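Local coordinates for PqqA binding protein (Xanthomonas campestris pv. campestris, PDB 3G2B), which probably binds the peptide PqqA and presents it to PqqE in the biosynthesis of pyrroloquinoline quinone, at residues Leu46-Arg51 with Thr78-Leu83; Gln50-Thr55 with Ala59-Thr64; Thr64-Ala67 with Asp72-Glu75. All coordinates share one frame; numbering follows the deposited sequence.

In the fold
From the N terminus the chain first forms strands, among them the antiparallel pair 20-24 and 29-41, and then three helices, 44-51, 58-68 and 73-89, which the contacts join two by two. Contact 1 closes the widest loop, from the first helix to the third, and brings together residues at least 27 positions apart in sequence. Contact 2 starts from the same stretch of helix 44-51, sharing Q50 and R51 with contact 1, and closes the short turn into helix 58-68. Contact 3 takes over at T64, where contact 2 ends, closes the next turn, into helix 73-89, and lies wholly within the loop of contact 1. The centres of contacts 1 and 2 are about 8 Å apart.

Contact 1 of 3, residues Leu46-Arg51 with Thr78-Leu83; sequences LVVAQR and TDVIEL
V48 of helix 44-51 reaches across to L83 and V80 of helix 73-89, and these three residues make the whole contact. With L83 the meeting is tip to tip: methyl CD2 of L83 comes 3.7 Å from CB of V48 and 3.8 Å from its CG1, settling against the root of one branch. The other branch serves V80, whose CG2 lies 3.9 Å from CG2 of V48, the two side chains meeting at a slant. The valine rotamer makes this division possible: CG1 stands anti to the backbone N (chi1 175°), leaving CG2 beside that N. The helices approach to 7.0 Å between CA of V48 and CA of V80.

Helix 58-68 adds its own packing, since L65 rests on V48 as well as on V47 and R51. At the end of helix 44-51, NE of R51 donates to OE1 of Q50 (2.9 Å), a bent bond (136°) in the guanidinium plane, while CG1 of V47 sits 3.9 Å above that plane, over its centre. NH1 of R51 goes on to a salt bridge with E68. L46, on another side of the helix, packs on W30 of the second subunit.

No hydrogen bond crosses between the two segments. Across them the contact is between aliphatic carbons, consistent with a fit set by shape and the exclusion of water rather than by directed bonds.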
loop_
_atom_site.group_PDB
_atom_site.type_symbol
_atom_site.label_atom_id
_atom_site.label_comp_id
_atom_site.label_asym_id
_atom_site.label_seq_id
_atom_site.Cartn_x
_atom_site.Cartn_y
_atom_site.Cartn_z
ATOM N N LEU A 46 -6.290 6.256 -17.527
ATOM C CA LEU A 46 -7.247 7.236 -17.028
ATOM C C LEU A 46 -8.662 6.701 -17.252
ATOM O O LEU A 46 -9.518 6.771 -16.366
ATOM C CB LEU A 46 -7.062 8.563 -17.775
ATOM C CG LEU A 46 -8.126 9.635 -17.550
ATOM C CD1 LEU A 46 -8.193 9.984 -16.062
ATOM C CD2 LEU A 46 -7.791 10.869 -18.388
ATOM N N VAL A 47 -8.904 6.153 -18.439
ATOM C CA VAL A 47 -10.216 5.613 -18.766
ATOM C C VAL A 47 -10.536 4.372 -17.939
ATOM O O VAL A 47 -11.644 4.227 -17.432
ATOM C CB VAL A 47 -10.309 5.249 -20.266
ATOM C CG1 VAL A 47 -11.716 4.782 -20.601
ATOM C CG2 VAL A 47 -9.931 6.460 -21.116
ATOM N N VAL A 48 -9.559 3.481 -17.798
ATOM C CA VAL A 48 -9.763 2.253 -17.035
ATOM C C VAL A 48 -10.163 2.555 -15.596
ATOM O O VAL A 48 -11.099 1.959 -15.065
ATOM C CB VAL A 48 -8.489 1.382 -17.026
ATOM C CG1 VAL A 48 -8.692 0.168 -16.119
ATOM C CG2 VAL A 48 -8.145 0.943 -18.440
ATOM N N ALA A 49 -9.450 3.482 -14.964
ATOM C CA ALA A 49 -9.739 3.848 -13.585
ATOM C C ALA A 49 -11.172 4.350 -13.444
ATOM O O ALA A 49 -11.833 4.098 -12.442
ATOM C CB ALA A 49 -8.761 4.916 -13.122
ATOM N N GLN A 50 -11.646 5.060 -14.463
ATOM C CA GLN A 50 -12.996 5.608 -14.461
ATOM C C GLN A 50 -14.028 4.508 -14.690
ATOM O O GLN A 50 -15.149 4.587 -14.185
ATOM C CB GLN A 50 -13.114 6.685 -15.550
ATOM C CG GLN A 50 -14.468 7.391 -15.652
ATOM C CD GLN A 50 -15.460 6.656 -16.535
ATOM O OE1 GLN A 50 -15.109 6.178 -17.611
ATOM N NE2 GLN A 50 -16.709 6.578 -16.090
ATOM N N ARG A 51 -13.634 3.475 -15.428
ATOM C CA ARG A 51 -14.532 2.367 -15.740
ATOM C C ARG A 51 -14.740 1.346 -14.622
ATOM O O ARG A 51 -15.718 0.599 -14.651
ATOM C CB ARG A 51 -14.061 1.652 -17.015
ATOM C CG ARG A 51 -14.114 2.528 -18.258
ATOM C CD ARG A 51 -15.526 3.045 -18.498
ATOM N NE ARG A 51 -15.580 4.039 -19.567
ATOM C CZ ARG A 51 -15.553 3.755 -20.866
ATOM N NH1 ARG A 51 -15.603 4.736 -21.756
ATOM N NH2 ARG A 51 -15.491 2.497 -21.278
ATOM N N THR A 78 -3.972 -6.899 -21.809
ATOM C CA THR A 78 -2.685 -6.945 -21.127
ATOM C C THR A 78 -2.445 -5.631 -20.381
ATOM O O THR A 78 -2.041 -5.631 -19.219
ATOM C CB THR A 78 -1.531 -7.174 -22.128
ATOM O OG1 THR A 78 -1.542 -8.538 -22.558
ATOM C CG2 THR A 78 -0.183 -6.856 -21.492
ATOM N N ASP A 79 -2.704 -4.515 -21.055
ATOM C CA ASP A 79 -2.503 -3.202 -20.457
ATOM C C ASP A 79 -3.412 -2.972 -19.251
ATOM O O ASP A 79 -2.981 -2.420 -18.231
ATOM C CB ASP A 79 -2.718 -2.114 -21.514
ATOM C CG ASP A 79 -1.527 -1.976 -22.458
ATOM O OD1 ASP A 79 -0.685 -2.899 -22.515
ATOM O OD2 ASP A 79 -1.429 -0.942 -23.145
ATOM N N VAL A 80 -4.665 -3.404 -19.365
ATOM C CA VAL A 80 -5.624 -3.250 -18.276
ATOM C C VAL A 80 -5.179 -4.062 -17.069
ATOM O O VAL A 80 -5.218 -3.588 -15.938
ATOM C CB VAL A 80 -7.045 -3.702 -18.709
ATOM C CG1 VAL A 80 -7.977 -3.757 -17.498
ATOM C CG2 VAL A 80 -7.597 -2.743 -19.742
ATOM N N ILE A 81 -4.749 -5.296 -17.306
ATOM C CA ILE A 81 -4.297 -6.135 -16.207
ATOM C C ILE A 81 -3.037 -5.563 -15.560
ATOM O O ILE A 81 -2.917 -5.554 -14.338
ATOM C CB ILE A 81 -4.040 -7.575 -16.681
ATOM C CG1 ILE A 81 -5.365 -8.206 -17.111
ATOM C CG2 ILE A 81 -3.396 -8.386 -15.567
ATOM C CD1 ILE A 81 -5.241 -9.630 -17.635
ATOM N N GLU A 82 -2.105 -5.079 -16.377
ATOM C CA GLU A 82 -0.871 -4.500 -15.849
ATOM C C GLU A 82 -1.184 -3.310 -14.942
ATOM O O GLU A 82 -0.662 -3.213 -13.831
ATOM C CB GLU A 82 0.041 -4.043 -16.994
ATOM C CG GLU A 82 1.245 -3.225 -16.525
ATOM C CD GLU A 82 2.101 -2.706 -17.673
ATOM O OE1 GLU A 82 1.542 -2.125 -18.631
ATOM O OE2 GLU A 82 3.339 -2.870 -17.612
ATOM N N LEU A 83 -2.045 -2.410 -15.412
ATOM C CA LEU A 83 -2.411 -1.236 -14.622
ATOM C C LEU A 83 -3.081 -1.617 -13.310
ATOM O O LEU A 83 -2.734 -1.099 -12.245
ATOM C CB LEU A 83 -3.362 -0.330 -15.411
ATOM C CG LEU A 83 -4.032 0.768 -14.573
ATOM C CD1 LEU A 83 -2.992 1.799 -14.159
ATOM C CD2 LEU A 83 -5.146 1.421 -15.377
#

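Contact 2 of 3, residues Gln50-Thr55 with Ala59-Thr64; sequences QRYDGT and AQIAQT
I61, on helix 58-68, faces the end of helix 44-51 and the turn that follows, and its two branches go to different residues. CD1, at the tip of the longer branch, lies 3.9 Å from CD2 of Y52, the side chains crossing at about a right angle and the methyl approaching the ring obliquely. CG2 faces the base of R51, 4.3 Å from its CB. The split follows from chi1 of -69°, which leaves CG1 beside the backbone N and CG2 anti to it.

R51 meets helix 58-68 a second time, further out. Its chain bends at chi2 (-58°), and the guanidinium ends beside T64, where NH2 stands 3.8 Å from methyl CG2 near the plane of the group and at its edge. A water carries the charged end back to the helix: it gives a hydrogen bond to O of I61 (3.3 Å) and accepts a weak one from NH2 of R51 (2.7 Å).

The turn joins the first two of three consecutive helices, consistent with the helix-turn-helix class of the family, and its loop is shaped by D53. N of T55 donates to OD2 of D53 (2.8 Å) from above the carboxylate plane, in an Asx turn; OD2 also accepts from N of Q56. G54 lies between at positive phi (63°), a conformation that glycine adopts readily.

Y52, the first residue to leave helical geometry, points its CB away from helix 58-68, yet its buried ring swings back to I61. Beyond that, its hydroxyl is hydrogen-bonded to OG1 of T84 on helix 73-89, and its ring packs on L87 there, on L58, and on L15 of the second subunit.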
loop_
_atom_site.group_PDB
_atom_site.type_symbol
_atom_site.label_atom_id
_atom_site.label_comp_id
_atom_site.label_asym_id
_atom_site.label_seq_id
_atom_site.Cartn_x
_atom_site.Cartn_y
_atom_site.Cartn_z
ATOM N N GLN A 50 -11.646 5.060 -14.463
ATOM C CA GLN A 50 -12.996 5.608 -14.461
ATOM C C GLN A 50 -14.028 4.508 -14.690
ATOM O O GLN A 50 -15.149 4.587 -14.185
ATOM C CB GLN A 50 -13.114 6.685 -15.550
ATOM C CG GLN A 50 -14.468 7.391 -15.652
ATOM C CD GLN A 50 -15.460 6.656 -16.535
ATOM O OE1 GLN A 50 -15.109 6.178 -17.611
ATOM N NE2 GLN A 50 -16.709 6.578 -16.090
ATOM N N ARG A 51 -13.634 3.475 -15.428
ATOM C CA ARG A 51 -14.532 2.367 -15.740
ATOM C C ARG A 51 -14.740 1.346 -14.622
ATOM O O ARG A 51 -15.718 0.599 -14.651
ATOM C CB ARG A 51 -14.061 1.652 -17.015
ATOM C CG ARG A 51 -14.114 2.528 -18.258
ATOM C CD ARG A 51 -15.526 3.045 -18.498
ATOM N NE ARG A 51 -15.580 4.039 -19.567
ATOM C CZ ARG A 51 -15.553 3.755 -20.866
ATOM N NH1 ARG A 51 -15.603 4.736 -21.756
ATOM N NH2 ARG A 51 -15.491 2.497 -21.278
ATOM N N TYR A 52 -13.833 1.295 -13.646
ATOM C CA TYR A 52 -13.991 0.356 -12.534
ATOM C C TYR A 52 -15.334 0.647 -11.867
ATOM O O TYR A 52 -15.662 1.806 -11.632
ATOM C CB TYR A 52 -12.903 0.557 -11.475
ATOM C CG TYR A 52 -11.488 0.169 -11.855
ATOM C CD1 TYR A 52 -10.408 0.887 -11.346
ATOM C CD2 TYR A 52 -11.222 -0.931 -12.672
ATOM C CE1 TYR A 52 -9.095 0.529 -11.633
ATOM C CE2 TYR A 52 -9.896 -1.306 -12.970
ATOM C CZ TYR A 52 -8.842 -0.566 -12.443
ATOM O OH TYR A 52 -7.527 -0.902 -12.723
ATOM N N ASP A 53 -16.101 -0.397 -11.561
ATOM C CA ASP A 53 -17.391 -0.218 -10.895
ATOM C C ASP A 53 -17.725 -1.375 -9.958
ATOM O O ASP A 53 -18.877 -1.532 -9.531
ATOM C CB ASP A 53 -18.515 -0.029 -11.925
ATOM C CG ASP A 53 -18.748 -1.258 -12.787
ATOM O OD1 ASP A 53 -19.602 -1.183 -13.700
ATOM O OD2 ASP A 53 -18.091 -2.295 -12.570
ATOM N N GLY A 54 -16.711 -2.175 -9.635
ATOM C CA GLY A 54 -16.889 -3.305 -8.740
ATOM C C GLY A 54 -17.831 -4.364 -9.274
ATOM O O GLY A 54 -18.309 -5.214 -8.518
ATOM N N THR A 55 -18.087 -4.324 -10.579
ATOM C CA THR A 55 -18.992 -5.275 -11.216
ATOM C C THR A 55 -18.358 -5.838 -12.486
ATOM O O THR A 55 -18.189 -7.051 -12.630
ATOM C CB THR A 55 -20.320 -4.587 -11.585
ATOM O OG1 THR A 55 -20.827 -3.880 -10.442
ATOM C CG2 THR A 55 -21.345 -5.612 -12.031
ATOM N N ALA A 59 -11.635 -8.265 -18.086
ATOM C CA ALA A 59 -11.851 -8.792 -19.427
ATOM C C ALA A 59 -12.929 -7.961 -20.117
ATOM O O ALA A 59 -12.774 -7.559 -21.271
ATOM C CB ALA A 59 -12.279 -10.261 -19.353
ATOM N N GLN A 60 -14.018 -7.689 -19.402
ATOM C CA GLN A 60 -15.111 -6.898 -19.958
ATOM C C GLN A 60 -14.668 -5.465 -20.225
ATOM O O GLN A 60 -15.007 -4.882 -21.250
ATOM C CB GLN A 60 -16.303 -6.904 -19.000
ATOM C CG GLN A 60 -16.980 -8.259 -18.897
ATOM C CD GLN A 60 -18.069 -8.292 -17.834
ATOM O OE1 GLN A 60 -17.798 -8.129 -16.644
ATOM N NE2 GLN A 60 -19.311 -8.506 -18.262
ATOM N N ILE A 61 -13.907 -4.898 -19.299
ATOM C CA ILE A 61 -13.430 -3.533 -19.476
ATOM C C ILE A 61 -12.546 -3.440 -20.718
ATOM O O ILE A 61 -12.672 -2.505 -21.510
ATOM C CB ILE A 61 -12.649 -3.057 -18.231
ATOM C CG1 ILE A 61 -13.621 -2.882 -17.058
ATOM C CG2 ILE A 61 -11.928 -1.742 -18.532
ATOM C CD1 ILE A 61 -12.950 -2.591 -15.730
ATOM N N ALA A 62 -11.665 -4.419 -20.896
ATOM C CA ALA A 62 -10.764 -4.424 -22.046
ATOM C C ALA A 62 -11.521 -4.600 -23.359
ATOM O O ALA A 62 -11.213 -3.940 -24.350
ATOM C CB ALA A 62 -9.729 -5.526 -21.892
ATOM N N GLN A 63 -12.505 -5.498 -23.368
ATOM C CA GLN A 63 -13.299 -5.739 -24.569
ATOM C C GLN A 63 -14.030 -4.456 -24.975
ATOM O O GLN A 63 -14.039 -4.083 -26.146
ATOM C CB GLN A 63 -14.305 -6.862 -24.311
ATOM C CG GLN A 63 -15.493 -6.899 -25.285
ATOM C CD GLN A 63 -15.108 -7.245 -26.713
ATOM O OE1 GLN A 63 -15.898 -7.043 -27.640
ATOM N NE2 GLN A 63 -13.910 -7.781 -26.900
ATOM N N THR A 64 -14.623 -3.785 -23.992
ATOM C CA THR A 64 -15.352 -2.540 -24.224
ATOM C C THR A 64 -14.426 -1.461 -24.778
ATOM O O THR A 64 -14.702 -0.862 -25.820
ATOM C CB THR A 64 -15.989 -2.021 -22.910
ATOM O OG1 THR A 64 -16.991 -2.947 -22.468
ATOM C CG2 THR A 64 -16.625 -0.653 -23.115
HETATM O O HOH W 1 -14.390 0.144 -20.600
#

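Contact 3 of 3, residues Thr64-Ala67 with Asp72-Glu75; sequences TLAA and DASE
The methyl of A66, near the end of helix 58-68, is set against the first turn of helix 73-89. CB of A66 lies 3.6 Å from CA of A73 and 3.7 Å from N of the same residue, and the two methyls are 3.9 Å apart. C of D72 comes next, 4.1 Å from CB of A66. The touching surface is thus one methyl on a stretch of backbone plus one further methyl. With nothing larger than alanine between them, the chains can come within 5.0 Å, measured between CA of A66 and CA of A73. A66 is buried, and one residue before it L65 turns to another side of helix 58-68, packing on V47, V48 and R51 of helix 44-51.

The other side is looser and open to solvent. A67, D72, S74 and E75 are all exposed, and D72 directs its CB away from helix 58-68, contributing to the meeting through its backbone. Its carboxylate works instead on its own helix. D72 is the N-cap residue of helix 73-89: OD2 accepts from N of E75 at 3.1 Å with its anti lone pair, the lone pair turned away from OD1. The N-H...O angle of 159° makes this a fairly straight bond. With CG anti to the backbone N (chi1 -177°), the carboxylate is carried over the helix start, where its negative charge would be expected to interact favourably with the amide dipoles. Further along, O of S74 accepts a weak bond from OG1 of T78.

Tight alanine packing on one flank and an aspartate N-cap on the solvent flank together make a compact corner between consecutive helices, in keeping with the helix-turn-helix character of the PqqD family.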
loop_
_atom_site.group_PDB
_atom_site.type_symbol
_atom_site.label_atom_id
_atom_site.label_comp_id
_atom_site.label_asym_id
_atom_site.label_seq_id
_atom_site.Cartn_x
_atom_site.Cartn_y
_atom_site.Cartn_z
ATOM N N THR A 64 -14.623 -3.785 -23.992
ATOM C CA THR A 64 -15.352 -2.540 -24.224
ATOM C C THR A 64 -14.426 -1.461 -24.778
ATOM O O THR A 64 -14.702 -0.862 -25.820
ATOM C CB THR A 64 -15.989 -2.021 -22.910
ATOM O OG1 THR A 64 -16.991 -2.947 -22.468
ATOM C CG2 THR A 64 -16.625 -0.653 -23.115
ATOM N N LEU A 65 -13.320 -1.219 -24.085
ATOM C CA LEU A 65 -12.375 -0.195 -24.523
ATOM C C LEU A 65 -11.745 -0.488 -25.880
ATOM O O LEU A 65 -11.577 0.418 -26.700
ATOM C CB LEU A 65 -11.275 -0.004 -23.476
ATOM C CG LEU A 65 -11.737 0.541 -22.123
ATOM C CD1 LEU A 65 -10.520 0.826 -21.246
ATOM C CD2 LEU A 65 -12.548 1.815 -22.335
ATOM N N ALA A 66 -11.392 -1.743 -26.135
ATOM C CA ALA A 66 -10.780 -2.063 -27.415
ATOM C C ALA A 66 -11.772 -1.776 -28.538
ATOM O O ALA A 66 -11.397 -1.258 -29.586
ATOM C CB ALA A 66 -10.329 -3.527 -27.451
ATOM N N ALA A 67 -13.042 -2.099 -28.309
ATOM C CA ALA A 67 -14.065 -1.861 -29.318
ATOM C C ALA A 67 -14.276 -0.364 -29.519
ATOM O O ALA A 67 -14.397 0.102 -30.652
ATOM C CB ALA A 67 -15.374 -2.529 -28.911
ATOM N N ASP A 72 -6.710 -3.431 -30.590
ATOM C CA ASP A 72 -6.654 -4.880 -30.434
ATOM C C ASP A 72 -6.973 -5.253 -28.988
ATOM O O ASP A 72 -6.310 -4.787 -28.063
ATOM C CB ASP A 72 -5.269 -5.399 -30.790
ATOM C CG ASP A 72 -5.182 -6.901 -30.708
ATOM O OD1 ASP A 72 -5.587 -7.576 -31.676
ATOM O OD2 ASP A 72 -4.726 -7.409 -29.667
ATOM N N ALA A 73 -7.977 -6.106 -28.804
ATOM C CA ALA A 73 -8.413 -6.519 -27.473
ATOM C C ALA A 73 -7.372 -7.259 -26.636
ATOM O O ALA A 73 -7.295 -7.062 -25.422
ATOM C CB ALA A 73 -9.677 -7.363 -27.590
ATOM N N SER A 74 -6.576 -8.113 -27.269
ATOM C CA SER A 74 -5.557 -8.855 -26.533
ATOM C C SER A 74 -4.569 -7.871 -25.913
ATOM O O SER A 74 -4.209 -7.987 -24.740
ATOM C CB SER A 74 -4.820 -9.815 -27.470
ATOM O OG SER A 74 -3.848 -10.562 -26.762
ATOM N N GLU A 75 -4.141 -6.900 -26.714
ATOM C CA GLU A 75 -3.204 -5.875 -26.268
ATOM C C GLU A 75 -3.786 -5.042 -25.131
ATOM O O GLU A 75 -3.127 -4.807 -24.118
ATOM C CB GLU A 75 -2.840 -4.958 -27.441
ATOM C CG GLU A 75 -1.954 -5.626 -28.482
ATOM C CD GLU A 75 -1.712 -4.760 -29.703
ATOM O OE1 GLU A 75 -1.616 -3.523 -29.546
ATOM O OE2 GLU A 75 -1.601 -5.323 -30.818
#